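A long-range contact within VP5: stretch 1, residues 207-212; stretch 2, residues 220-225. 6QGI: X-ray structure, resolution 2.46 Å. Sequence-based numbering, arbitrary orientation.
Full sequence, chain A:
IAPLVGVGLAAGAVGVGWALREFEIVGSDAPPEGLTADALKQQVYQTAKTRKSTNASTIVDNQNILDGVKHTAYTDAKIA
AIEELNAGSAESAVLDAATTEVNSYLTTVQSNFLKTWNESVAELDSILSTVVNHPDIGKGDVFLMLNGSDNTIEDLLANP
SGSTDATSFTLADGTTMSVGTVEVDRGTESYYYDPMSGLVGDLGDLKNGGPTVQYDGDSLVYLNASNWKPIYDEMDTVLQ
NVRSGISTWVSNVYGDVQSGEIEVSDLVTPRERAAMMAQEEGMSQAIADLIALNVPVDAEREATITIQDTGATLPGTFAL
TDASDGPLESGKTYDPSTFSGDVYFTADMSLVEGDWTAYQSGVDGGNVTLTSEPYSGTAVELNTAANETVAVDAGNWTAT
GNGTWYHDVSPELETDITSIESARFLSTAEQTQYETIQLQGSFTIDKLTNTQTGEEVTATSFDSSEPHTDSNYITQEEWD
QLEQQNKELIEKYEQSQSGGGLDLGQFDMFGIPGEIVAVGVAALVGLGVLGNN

Stretch 1, residues 207-212: KNGGPT
Stretch 2, residues 220-225: LVYLNA

Two short segments meet in an antiparallel fashion, and backbone does most of the joining. Stretch 1 is irregular until Thr212, which bridges to Val221 as a non-hydrogen-bonded pair with CA atoms 4.5 Å apart. From there the register runs back to Gly210 opposite Asn224, where the CA atoms approach to 3.7 Å. Together the stretches bury 382 Å².

A weak backbone hydrogen bond crosses the contact: Tyr222 N donates to Pro211 O at 3.4 Å, with an N-H...O angle of 159°. The same Pro211 O receives a CA-H...O contact from Val221 CA at 3.6 Å, while Thr212 CA makes another to Leu220 O at 3.3 Å. Pro211 N, lacking a hydrogen, cannot return the bond to Tyr222 O, 3.5 Å away. Pro211 CD lies 3.2 Å from Tyr222 O and 3.9 Å from Leu223 CB, the latter an apolar contact. Extended at phi/psi -58/142 with a C-gamma exo pucker, Pro211 is buried and has the largest area covered by the partner stretch.

Thr212 (chi1 -65°, m) and Val221 (chi1 -170°, t) project to the same face of the sheet, placing Thr212 OG1 3.4 Å from Val221 CG2. Val221 CG1 lies 3.3 Å from Asn208 O and 3.6 Å from Gly210 O, so this beta-branched side chain spreads its methyls over the turn into the bridge. Leu220 (p, chi2 86°) points away from the contact. Tyr222 also starts away, but chi1 of 93°, between wells, and chi2 of -64° bring its end back: Tyr222 CE1 comes within 4.5 Å of Pro211 CB, and Pro211 O lies at the ring edge, near its plane.

The glycines make the close approach possible. Gly209, at 85/-62, has a positive phi that favours glycine, and an ideal CB would sit 1.9 Å from Asn224 OD1. At Gly210 (-106/168) an ideal CB would fall 2.3 Å from Tyr222 O and 2.6 Å from Asn224 N. Bare Gly210 CA instead packs 3.4 Å from Leu223 O and makes a CA-H...O contact to Tyr222 O at 3.5 Å. Gly210 N also bonds weakly to Asn208 O, at 3.1 Å, tightening the turn.

Leu223 adopts a left-handed backbone conformation (57/36), uncommon for a non-glycine residue; its buried side chain (chi1 -70°, m; chi2 175°, t) leaves sideways, which suits the apolar contact with Pro211. Asn224 is an N-cap: its t rotamer, with chi2 near 3°, lets Asn224 OD1 cap a backbone N just past the stretch while resting 3.3 Å from Gly209 CA. A water completes the joint, donating to Gly209 O (3.0 Å) and Leu223 O (2.7 Å) and accepting from Ala225 N (3.0 Å).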

# COMPACT_ATOMS: atom_id res chain seq x y z
N LYS A 207 -22.37 -10.45 -6.18
CA LYS A 207 -22.04 -11.64 -5.40
C LYS A 207 -20.87 -11.43 -4.44
O LYS A 207 -20.92 -11.91 -3.31
CB LYS A 207 -21.71 -12.82 -6.34
CG LYS A 207 -21.82 -14.18 -5.65
CD LYS A 207 -21.07 -15.25 -6.40
CE LYS A 207 -20.92 -16.48 -5.55
NZ LYS A 207 -20.09 -17.51 -6.23
N ASN A 208 -19.83 -10.71 -4.88
CA ASN A 208 -18.63 -10.49 -4.09
C ASN A 208 -18.38 -9.01 -3.81
O ASN A 208 -17.24 -8.62 -3.56
CB ASN A 208 -17.44 -11.12 -4.80
CG ASN A 208 -17.64 -12.56 -5.19
OD1 ASN A 208 -18.21 -13.36 -4.44
ND2 ASN A 208 -17.19 -12.91 -6.38
N GLY A 209 -19.44 -8.22 -3.82
CA GLY A 209 -19.42 -6.79 -3.50
C GLY A 209 -19.08 -5.89 -4.66
O GLY A 209 -19.87 -5.02 -5.04
N GLY A 210 -17.88 -6.08 -5.19
CA GLY A 210 -17.36 -5.35 -6.33
C GLY A 210 -17.35 -6.23 -7.56
O GLY A 210 -17.57 -7.45 -7.43
N PRO A 211 -17.13 -5.66 -8.77
CA PRO A 211 -17.12 -6.50 -9.98
C PRO A 211 -16.09 -7.62 -9.92
O PRO A 211 -15.00 -7.45 -9.38
CB PRO A 211 -16.78 -5.52 -11.11
CG PRO A 211 -17.02 -4.17 -10.56
CD PRO A 211 -16.86 -4.24 -9.08
N THR A 212 -16.46 -8.78 -10.45
CA THR A 212 -15.58 -9.94 -10.50
C THR A 212 -15.10 -10.08 -11.94
O THR A 212 -15.90 -10.37 -12.83
CB THR A 212 -16.29 -11.18 -9.94
OG1 THR A 212 -16.55 -10.96 -8.55
CG2 THR A 212 -15.49 -12.45 -10.11
N LEU A 220 -10.89 -12.29 -10.22
CA LEU A 220 -10.56 -11.41 -9.10
C LEU A 220 -11.66 -10.40 -8.83
O LEU A 220 -12.35 -9.96 -9.74
CB LEU A 220 -9.20 -10.69 -9.31
CG LEU A 220 -9.05 -9.73 -10.49
CD1 LEU A 220 -9.54 -8.33 -10.15
CD2 LEU A 220 -7.63 -9.65 -10.89
N VAL A 221 -11.79 -10.02 -7.55
CA VAL A 221 -12.73 -9.00 -7.09
C VAL A 221 -11.92 -7.74 -6.80
O VAL A 221 -10.83 -7.81 -6.22
CB VAL A 221 -13.58 -9.44 -5.87
CG1 VAL A 221 -14.70 -8.44 -5.59
CG2 VAL A 221 -14.16 -10.82 -6.09
N TYR A 222 -12.44 -6.60 -7.24
CA TYR A 222 -11.85 -5.28 -7.05
C TYR A 222 -13.00 -4.28 -7.05
O TYR A 222 -14.12 -4.67 -7.39
CB TYR A 222 -10.77 -5.00 -8.12
CG TYR A 222 -11.22 -4.27 -9.37
CD1 TYR A 222 -12.14 -4.84 -10.25
CD2 TYR A 222 -10.65 -3.05 -9.73
CE1 TYR A 222 -12.53 -4.18 -11.41
CE2 TYR A 222 -11.01 -2.40 -10.90
CZ TYR A 222 -11.96 -2.96 -11.74
OH TYR A 222 -12.34 -2.30 -12.88
N LEU A 223 -12.76 -3.03 -6.65
CA LEU A 223 -13.79 -1.99 -6.55
C LEU A 223 -14.93 -2.45 -5.61
O LEU A 223 -16.11 -2.17 -5.87
CB LEU A 223 -14.33 -1.57 -7.94
CG LEU A 223 -13.38 -0.80 -8.82
CD1 LEU A 223 -13.97 -0.56 -10.19
CD2 LEU A 223 -13.04 0.51 -8.22
N ASN A 224 -14.56 -3.20 -4.55
CA ASN A 224 -15.49 -3.73 -3.55
C ASN A 224 -15.70 -2.66 -2.49
O ASN A 224 -14.82 -2.45 -1.65
CB ASN A 224 -14.94 -5.04 -2.95
CG ASN A 224 -15.86 -5.78 -1.99
OD1 ASN A 224 -17.00 -5.39 -1.73
ND2 ASN A 224 -15.37 -6.88 -1.45
N ALA A 225 -16.86 -1.98 -2.53
CA ALA A 225 -17.24 -0.90 -1.60
C ALA A 225 -17.21 -1.34 -0.12
O ALA A 225 -17.00 -0.49 0.76
CB ALA A 225 -18.61 -0.35 -1.96
O HOH W 1 -18.63 -2.34 -4.90